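Asp/Glu-specific dipeptidyl-peptidase (Flavobacterium psychrophilum, PDB 5JXF) removes dipeptides from the N-terminus of oligopeptides as a serine protease of the S46 family, strictly requiring Asp or Glu at the P1 position. Local coordinates at residues T280-E291 / N655-A666; T416-L425 / Y500-F511. All blocks are in the same frame, centred on the assembly; numbering follows the deposited sequence.

Contact 1: T280-E291 / N655-A666; sequences TMVMGYPGKTQE and NHTTGGNSGSPA. With ASP (aspartic acid), chain F.
Gly660 packs its backbone onto Tyr285 and Pro286, and this is where the loop bearing the presumed nucleophile Ser662 lies closest against the strand exit at 284-287. Gly660 CA makes a C-H...O contact with Tyr285 O at 3.3 Å; a CB on Gly660 would collide with that same oxygen. Beside it, Thr658 CG2 presses on Pro286 CB at 3.4 Å, tight for two carbons. Next along, Asn661 turns its amide inward: ND2 gives a nearly straight bond (167°) to Ser664 OG, which in turn donates to Asn661 O, while OD1 takes Thr658 N on a lone pair. Sitting where two type II turns, 658-661 and 661-664, join, the side chain bonds the outer end of each. Replacing Asn661 by alanine would remove the acceptor of Thr658 N and the donor to Ser664 OG, and is likely to let the two turns shift against each other. Those turns present Gly660 N (2.8 Å) and Ser662 N (3.0 Å) to the backbone O of the bound aspartic acid, as in the oxyanion hole of chymotrypsin-like proteases. One residue before Gly660 the seam opens toward exposed Lys288. Gly287 N still bonds Gly659 O at 2.7 Å, but that oxygen also accepts from a water held by Lys288 N. Buried again, Glu291 OE2 lies in plane at the His656 ring edge, whose ND1 is bonded to Gly39 N. At the strand end Asn655 ND2 donates to Thr280 OG1 at 2.8 Å, and Val282 and Ala666 form an antiparallel non-hydrogen-bonded pair. Strand 279-284 thus runs between strands 586-591 and 665-667 of the catalytic beta domain, while strands 673-680 and 698-702 supply Arg680 and Asn698 beside Thr657.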
# COMPACT_ATOMS: atom_id res chain seq x y z
N THR A 280 11.41 -23.10 -12.81
CA THR A 280 10.95 -23.63 -11.52
C THR A 280 9.85 -24.65 -11.75
O THR A 280 9.01 -24.47 -12.64
CB THR A 280 10.37 -22.53 -10.58
OG1 THR A 280 9.16 -22.00 -11.14
CG2 THR A 280 11.34 -21.40 -10.35
N MET A 281 9.85 -25.70 -10.94
CA MET A 281 8.79 -26.68 -10.97
C MET A 281 8.26 -26.91 -9.56
O MET A 281 9.02 -27.18 -8.62
CB MET A 281 9.28 -28.00 -11.59
CG MET A 281 8.17 -28.90 -12.03
SD MET A 281 8.72 -30.59 -12.45
CE MET A 281 9.33 -31.14 -10.89
N VAL A 282 6.95 -26.81 -9.42
CA VAL A 282 6.32 -27.03 -8.14
C VAL A 282 5.44 -28.30 -8.17
O VAL A 282 4.56 -28.45 -9.01
CB VAL A 282 5.51 -25.78 -7.73
CG1 VAL A 282 4.85 -26.00 -6.40
CG2 VAL A 282 6.42 -24.52 -7.67
N MET A 283 5.70 -29.21 -7.25
CA MET A 283 4.94 -30.45 -7.14
C MET A 283 4.17 -30.43 -5.82
O MET A 283 4.72 -30.11 -4.78
CB MET A 283 5.88 -31.66 -7.21
CG MET A 283 5.19 -32.99 -7.51
SD MET A 283 6.38 -34.39 -7.72
CE MET A 283 7.73 -33.41 -8.43
N GLY A 284 2.88 -30.72 -5.85
CA GLY A 284 2.15 -30.69 -4.61
C GLY A 284 0.75 -31.24 -4.71
O GLY A 284 0.40 -31.92 -5.69
N TYR A 285 -0.05 -30.96 -3.69
CA TYR A 285 -1.40 -31.49 -3.63
C TYR A 285 -2.47 -30.38 -3.56
O TYR A 285 -3.17 -30.22 -2.55
CB TYR A 285 -1.53 -32.44 -2.43
CG TYR A 285 -0.54 -33.59 -2.47
CD1 TYR A 285 0.78 -33.40 -2.07
CD2 TYR A 285 -0.94 -34.87 -2.89
CE1 TYR A 285 1.69 -34.44 -2.12
CE2 TYR A 285 -0.01 -35.93 -2.94
CZ TYR A 285 1.29 -35.70 -2.55
OH TYR A 285 2.22 -36.69 -2.57
N PRO A 286 -2.62 -29.62 -4.65
CA PRO A 286 -3.64 -28.56 -4.71
C PRO A 286 -5.03 -29.13 -4.45
O PRO A 286 -5.44 -30.13 -5.06
CB PRO A 286 -3.51 -28.03 -6.14
CG PRO A 286 -2.95 -29.17 -6.93
CD PRO A 286 -2.00 -29.86 -5.97
N GLY A 287 -5.73 -28.49 -3.52
CA GLY A 287 -7.03 -28.94 -3.07
C GLY A 287 -8.14 -28.83 -4.08
O GLY A 287 -8.74 -29.83 -4.49
N LYS A 288 -8.44 -27.61 -4.51
CA LYS A 288 -9.59 -27.40 -5.37
C LYS A 288 -9.38 -26.28 -6.39
O LYS A 288 -8.75 -25.28 -6.10
CB LYS A 288 -10.85 -27.14 -4.53
CG LYS A 288 -12.14 -27.21 -5.34
CD LYS A 288 -13.39 -27.18 -4.47
CE LYS A 288 -13.48 -25.91 -3.66
NZ LYS A 288 -14.74 -25.85 -2.85
N THR A 289 -9.92 -26.49 -7.58
CA THR A 289 -9.87 -25.51 -8.65
C THR A 289 -11.12 -25.66 -9.51
O THR A 289 -11.68 -26.75 -9.59
CB THR A 289 -8.55 -25.67 -9.44
OG1 THR A 289 -7.63 -24.62 -9.06
CG2 THR A 289 -8.75 -25.67 -10.92
N GLN A 290 -11.59 -24.56 -10.10
CA GLN A 290 -12.79 -24.58 -10.95
C GLN A 290 -12.59 -23.70 -12.18
O GLN A 290 -13.25 -22.68 -12.30
CB GLN A 290 -14.02 -24.10 -10.18
CG GLN A 290 -14.29 -24.86 -8.91
CD GLN A 290 -15.56 -24.42 -8.22
OE1 GLN A 290 -16.58 -25.11 -8.26
NE2 GLN A 290 -15.50 -23.28 -7.54
N GLU A 291 -11.70 -24.08 -13.08
CA GLU A 291 -11.35 -23.21 -14.20
C GLU A 291 -12.41 -23.20 -15.28
O GLU A 291 -12.39 -22.35 -16.18
CB GLU A 291 -10.01 -23.62 -14.82
CG GLU A 291 -8.81 -23.61 -13.87
CD GLU A 291 -8.54 -22.26 -13.23
OE1 GLU A 291 -8.97 -21.22 -13.78
OE2 GLU A 291 -7.91 -22.25 -12.17
N ASN A 655 4.26 -20.20 -11.53
CA ASN A 655 3.67 -21.51 -11.27
C ASN A 655 2.22 -21.37 -10.81
O ASN A 655 1.88 -20.48 -10.04
CB ASN A 655 4.47 -22.26 -10.20
CG ASN A 655 5.94 -22.33 -10.51
OD1 ASN A 655 6.37 -23.11 -11.35
ND2 ASN A 655 6.73 -21.53 -9.80
N HIS A 656 1.36 -22.26 -11.28
CA HIS A 656 -0.04 -22.21 -10.93
C HIS A 656 -0.30 -23.09 -9.72
O HIS A 656 -0.20 -24.31 -9.79
CB HIS A 656 -0.89 -22.67 -12.12
CG HIS A 656 -2.37 -22.47 -11.94
ND1 HIS A 656 -3.30 -22.97 -12.83
CD2 HIS A 656 -3.07 -21.83 -10.97
CE1 HIS A 656 -4.51 -22.65 -12.41
NE2 HIS A 656 -4.40 -21.96 -11.29
N THR A 657 -0.66 -22.45 -8.60
CA THR A 657 -0.92 -23.14 -7.34
C THR A 657 -2.28 -22.78 -6.75
O THR A 657 -2.96 -21.88 -7.24
CB THR A 657 0.15 -22.80 -6.28
OG1 THR A 657 0.25 -21.38 -6.16
CG2 THR A 657 1.51 -23.36 -6.69
N THR A 658 -2.66 -23.47 -5.67
CA THR A 658 -3.87 -23.12 -4.93
C THR A 658 -3.69 -23.70 -3.52
O THR A 658 -2.65 -24.28 -3.23
CB THR A 658 -5.16 -23.64 -5.66
OG1 THR A 658 -6.35 -23.14 -5.02
CG2 THR A 658 -5.20 -25.15 -5.70
N GLY A 659 -4.68 -23.53 -2.64
CA GLY A 659 -4.58 -24.10 -1.30
C GLY A 659 -4.36 -25.63 -1.40
O GLY A 659 -5.00 -26.30 -2.21
N GLY A 660 -3.44 -26.16 -0.60
CA GLY A 660 -2.97 -27.52 -0.75
C GLY A 660 -1.52 -27.56 -1.20
O GLY A 660 -0.78 -28.49 -0.86
N ASN A 661 -1.12 -26.53 -1.95
CA ASN A 661 0.24 -26.38 -2.43
C ASN A 661 1.12 -25.77 -1.37
O ASN A 661 2.33 -25.65 -1.57
CB ASN A 661 0.31 -25.51 -3.67
CG ASN A 661 0.25 -26.30 -4.96
OD1 ASN A 661 -0.50 -25.96 -5.87
ND2 ASN A 661 1.05 -27.37 -5.05
N SER A 662 0.51 -25.36 -0.26
CA SER A 662 1.30 -24.95 0.90
C SER A 662 2.30 -26.02 1.24
O SER A 662 1.93 -27.20 1.44
CB SER A 662 0.42 -24.67 2.11
OG SER A 662 0.07 -23.31 2.17
N GLY A 663 3.55 -25.60 1.31
CA GLY A 663 4.63 -26.49 1.64
C GLY A 663 5.21 -27.26 0.46
O GLY A 663 6.10 -28.07 0.66
N SER A 664 4.75 -27.00 -0.75
CA SER A 664 5.26 -27.66 -1.95
C SER A 664 6.68 -27.24 -2.24
O SER A 664 7.03 -26.08 -2.06
CB SER A 664 4.41 -27.37 -3.18
OG SER A 664 3.13 -27.96 -3.08
N PRO A 665 7.50 -28.18 -2.71
CA PRO A 665 8.88 -27.85 -3.07
C PRO A 665 8.92 -27.11 -4.39
O PRO A 665 8.21 -27.49 -5.31
CB PRO A 665 9.55 -29.23 -3.20
CG PRO A 665 8.42 -30.15 -3.62
CD PRO A 665 7.21 -29.62 -2.89
N ALA A 666 9.75 -26.08 -4.50
CA ALA A 666 10.08 -25.59 -5.82
C ALA A 666 11.48 -26.08 -6.15
O ALA A 666 12.43 -25.88 -5.39
CB ALA A 666 10.00 -24.03 -5.89
N ASP F . -1.66 -20.63 1.38
CA ASP F . -2.31 -21.65 0.56
C ASP F . -2.30 -23.05 1.17
O ASP F . -2.04 -24.04 0.48
CB ASP F . -1.68 -21.70 -0.84
CG ASP F . -2.28 -20.69 -1.80
OD1 ASP F . -3.42 -20.25 -1.57
OD2 ASP F . -1.63 -20.34 -2.81
O HOH W 1 1.46 -28.68 -7.69
O HOH W 2 -7.57 -25.62 -2.77

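Contact 2: T416-L425 / Y500-F511; sequences TELLSLGYKL and YSKSKLVDYANF
Leu418 lays its CD1 methyl over one face of the Tyr500 ring, a CH-pi contact 3.9 Å from the centroid and displaced toward the rim. The leucine and the tyrosine run alongside each other, pointing opposite ways, with Leu418 CB 3.4 Å from Tyr500 OH; Thr416 CG2 lies beside the same hydroxyl. CG of Leu418 stands anti to the backbone N (chi1 178°), and from there CD1 also reaches Val506 CG1 at 3.9 Å. One turn further along helix 417-435, Leu505 reaches in from its loop. Its CD1 rests on the bare backbone of Gly422, 3.6 Å from Gly422 CA. Its CD2 meets Leu421 CD2 and reaches Leu425 CD1 tip to tip at 3.8 Å. Phe511 completes this layer: Leu421 CD2 approaches it obliquely, 3.5 Å from Phe511 CD1, Leu425 CD2 passes alongside, nearest to Phe511 CE1, and Leu505 CD2 sits at the ring edge, in its plane. Behind these residues lies a polar shell. Ser503 OG accepts from Leu505 N at 3.2 Å, an ST turn that holds the backbone leading into Leu505, and Asp529 bonds both Ser503 OG and Lys504 N. Asp463 takes Tyr500 OH and also the backbone N atoms of Glu417 and Leu418, so one carboxylate links the aromatic ring to the first turn of helix 417-435. Further out, Leu447 of helix 437-450 touches both Leu425 and Phe511. In this helical part of the S46 fold, a loop and the start of helix 508-514 thus pack on the N-terminal turns of helix 417-435. The direct joint is apolar, built on shape and burial, while its alignment probably owes much to Asp463 and Asp529, outside the two segments.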
# COMPACT_ATOMS: atom_id res chain seq x y z
N THR A 416 -19.25 -19.78 15.25
CA THR A 416 -19.72 -19.78 16.63
C THR A 416 -19.53 -21.16 17.25
O THR A 416 -20.23 -22.11 16.89
CB THR A 416 -21.18 -19.40 16.74
OG1 THR A 416 -21.45 -18.27 15.89
CG2 THR A 416 -21.53 -19.07 18.18
N GLU A 417 -18.59 -21.26 18.19
CA GLU A 417 -18.11 -22.56 18.65
C GLU A 417 -19.14 -23.33 19.46
O GLU A 417 -19.14 -24.56 19.46
CB GLU A 417 -16.81 -22.38 19.45
CG GLU A 417 -15.65 -21.81 18.61
CD GLU A 417 -14.40 -21.52 19.42
OE1 GLU A 417 -13.44 -22.32 19.33
OE2 GLU A 417 -14.36 -20.49 20.14
N LEU A 418 -20.04 -22.62 20.15
CA LEU A 418 -21.09 -23.29 20.92
C LEU A 418 -22.16 -23.87 20.00
O LEU A 418 -22.63 -24.99 20.22
CB LEU A 418 -21.72 -22.33 21.93
CG LEU A 418 -22.87 -22.91 22.76
CD1 LEU A 418 -22.74 -22.54 24.23
CD2 LEU A 418 -24.23 -22.49 22.22
N LEU A 419 -22.56 -23.11 19.00
CA LEU A 419 -23.51 -23.57 17.99
C LEU A 419 -22.92 -24.75 17.23
O LEU A 419 -23.62 -25.67 16.82
CB LEU A 419 -23.86 -22.44 17.02
CG LEU A 419 -24.39 -21.13 17.61
CD1 LEU A 419 -24.78 -20.18 16.50
CD2 LEU A 419 -25.58 -21.38 18.53
N SER A 420 -21.60 -24.69 17.06
CA SER A 420 -20.86 -25.73 16.38
C SER A 420 -20.98 -27.06 17.13
O SER A 420 -21.28 -28.10 16.53
CB SER A 420 -19.39 -25.33 16.25
OG SER A 420 -18.65 -26.34 15.60
N LEU A 421 -20.77 -27.02 18.44
CA LEU A 421 -20.84 -28.23 19.24
C LEU A 421 -22.28 -28.74 19.31
O LEU A 421 -22.53 -29.95 19.28
CB LEU A 421 -20.29 -28.00 20.65
CG LEU A 421 -20.31 -29.26 21.52
CD1 LEU A 421 -19.42 -30.35 20.94
CD2 LEU A 421 -19.92 -28.96 22.96
N GLY A 422 -23.22 -27.81 19.39
CA GLY A 422 -24.63 -28.14 19.41
C GLY A 422 -25.05 -28.85 18.13
O GLY A 422 -25.78 -29.84 18.18
N TYR A 423 -24.57 -28.35 16.99
CA TYR A 423 -24.92 -28.96 15.71
C TYR A 423 -24.33 -30.36 15.53
O TYR A 423 -24.84 -31.15 14.72
CB TYR A 423 -24.45 -28.06 14.57
CG TYR A 423 -24.80 -28.61 13.20
CD1 TYR A 423 -26.12 -28.73 12.80
CD2 TYR A 423 -23.81 -29.01 12.32
CE1 TYR A 423 -26.44 -29.24 11.56
CE2 TYR A 423 -24.12 -29.52 11.08
CZ TYR A 423 -25.44 -29.62 10.70
OH TYR A 423 -25.76 -30.13 9.46
N LYS A 424 -23.27 -30.68 16.25
CA LYS A 424 -22.72 -32.04 16.19
C LYS A 424 -23.60 -33.00 16.99
O LYS A 424 -23.73 -34.17 16.63
CB LYS A 424 -21.29 -32.09 16.71
CG LYS A 424 -20.29 -31.39 15.81
CD LYS A 424 -18.88 -31.61 16.31
CE LYS A 424 -17.89 -30.72 15.59
NZ LYS A 424 -16.53 -31.04 16.08
N LEU A 425 -24.21 -32.50 18.06
CA LEU A 425 -25.15 -33.30 18.84
C LEU A 425 -26.37 -33.56 17.97
O LEU A 425 -26.97 -34.64 18.02
CB LEU A 425 -25.54 -32.58 20.13
CG LEU A 425 -24.44 -32.47 21.18
CD1 LEU A 425 -24.94 -31.73 22.41
CD2 LEU A 425 -23.88 -33.84 21.56
N TYR A 500 -25.16 -18.91 27.20
CA TYR A 500 -23.90 -19.40 27.76
C TYR A 500 -24.04 -19.45 29.28
O TYR A 500 -23.10 -19.80 29.99
CB TYR A 500 -22.74 -18.49 27.33
CG TYR A 500 -22.41 -18.62 25.86
CD1 TYR A 500 -23.21 -18.01 24.91
CD2 TYR A 500 -21.30 -19.34 25.43
CE1 TYR A 500 -22.94 -18.12 23.57
CE2 TYR A 500 -21.01 -19.45 24.07
CZ TYR A 500 -21.84 -18.84 23.15
OH TYR A 500 -21.57 -18.94 21.79
N SER A 501 -25.23 -19.08 29.75
CA SER A 501 -25.61 -19.18 31.16
C SER A 501 -25.38 -20.57 31.68
O SER A 501 -24.49 -20.82 32.48
CB SER A 501 -27.09 -18.85 31.36
OG SER A 501 -27.88 -19.39 30.31
N LYS A 502 -26.21 -21.48 31.19
CA LYS A 502 -26.24 -22.83 31.71
C LYS A 502 -26.64 -23.82 30.63
O LYS A 502 -27.24 -24.86 30.91
CB LYS A 502 -27.18 -22.88 32.92
CG LYS A 502 -26.34 -23.11 34.28
CD LYS A 502 -25.83 -24.51 34.25
CE LYS A 502 -25.39 -24.94 35.69
NZ LYS A 502 -25.24 -26.42 35.50
N SER A 503 -26.30 -23.45 29.40
CA SER A 503 -26.01 -24.47 28.41
C SER A 503 -24.81 -25.18 28.98
O SER A 503 -23.93 -24.57 29.59
CB SER A 503 -25.69 -23.90 27.03
OG SER A 503 -25.12 -24.90 26.20
N LYS A 504 -24.79 -26.49 28.79
CA LYS A 504 -23.80 -27.34 29.40
C LYS A 504 -22.77 -27.67 28.31
O LYS A 504 -21.91 -28.54 28.44
CB LYS A 504 -24.52 -28.54 30.06
CG LYS A 504 -23.72 -29.81 30.32
CD LYS A 504 -24.12 -30.54 31.62
CE LYS A 504 -25.56 -30.34 32.03
NZ LYS A 504 -25.74 -30.76 33.45
N LEU A 505 -22.84 -26.89 27.23
CA LEU A 505 -21.90 -26.98 26.12
C LEU A 505 -20.72 -26.03 26.32
O LEU A 505 -19.70 -26.14 25.64
CB LEU A 505 -22.60 -26.69 24.79
CG LEU A 505 -23.76 -27.61 24.40
CD1 LEU A 505 -24.21 -27.41 22.95
CD2 LEU A 505 -23.40 -29.07 24.64
N VAL A 506 -20.85 -25.10 27.27
CA VAL A 506 -19.77 -24.15 27.56
C VAL A 506 -18.55 -24.83 28.18
O VAL A 506 -17.42 -24.42 27.94
CB VAL A 506 -20.24 -23.00 28.50
CG1 VAL A 506 -21.34 -22.17 27.85
CG2 VAL A 506 -20.70 -23.54 29.85
N ASP A 507 -18.78 -25.88 28.96
CA ASP A 507 -17.73 -26.50 29.76
C ASP A 507 -17.60 -28.00 29.46
O ASP A 507 -18.59 -28.67 29.15
CB ASP A 507 -18.04 -26.26 31.25
CG ASP A 507 -17.06 -26.94 32.18
OD1 ASP A 507 -15.92 -27.23 31.76
OD2 ASP A 507 -17.43 -27.16 33.35
N TYR A 508 -16.38 -28.52 29.53
CA TYR A 508 -16.12 -29.92 29.20
C TYR A 508 -16.67 -30.88 30.24
O TYR A 508 -17.28 -31.90 29.90
CB TYR A 508 -14.63 -30.17 29.04
CG TYR A 508 -14.30 -31.49 28.40
CD1 TYR A 508 -15.18 -32.10 27.51
CD2 TYR A 508 -13.11 -32.15 28.70
CE1 TYR A 508 -14.87 -33.31 26.92
CE2 TYR A 508 -12.80 -33.36 28.11
CZ TYR A 508 -13.68 -33.94 27.23
OH TYR A 508 -13.37 -35.15 26.65
N ALA A 509 -16.43 -30.56 31.51
CA ALA A 509 -16.97 -31.34 32.62
C ALA A 509 -18.48 -31.35 32.51
O ALA A 509 -19.13 -32.38 32.69
CB ALA A 509 -16.52 -30.76 33.94
N ASN A 510 -19.03 -30.18 32.23
CA ASN A 510 -20.44 -30.06 31.88
C ASN A 510 -20.78 -31.01 30.72
O ASN A 510 -21.53 -31.96 30.92
CB ASN A 510 -20.77 -28.60 31.53
CG ASN A 510 -21.07 -27.76 32.76
OD1 ASN A 510 -21.37 -28.29 33.83
ND2 ASN A 510 -20.97 -26.44 32.61
N PHE A 511 -20.21 -30.76 29.54
CA PHE A 511 -20.51 -31.54 28.33
C PHE A 511 -20.54 -33.06 28.54
O PHE A 511 -21.39 -33.74 27.96
CB PHE A 511 -19.50 -31.20 27.23
CG PHE A 511 -19.71 -31.98 25.95
CD1 PHE A 511 -20.74 -31.66 25.08
CD2 PHE A 511 -18.87 -33.03 25.61
CE1 PHE A 511 -20.91 -32.37 23.90
CE2 PHE A 511 -19.04 -33.74 24.44
CZ PHE A 511 -20.06 -33.41 23.59

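In the fold
Contact 1 is part of the active site, whereas contact 2 packs a helical region away from the annotated sites. Their centres are 37 Å apart and their nearest atoms about 17 Å, so they do not touch. Along the chain, however, 416-425 and 500-511 are both nested in the long, mostly helical insertion between 280-291 and 655-666. Contact 1 therefore brings together the two ends of that insertion beside the bound aspartic acid, while contact 2 closes a shorter loop within it. Contact 1 contributes Ser662 to the charge relay assigned by similarity with His101 and Asp237; Arg680, beside Thr658, bonds the bound aspartic acid.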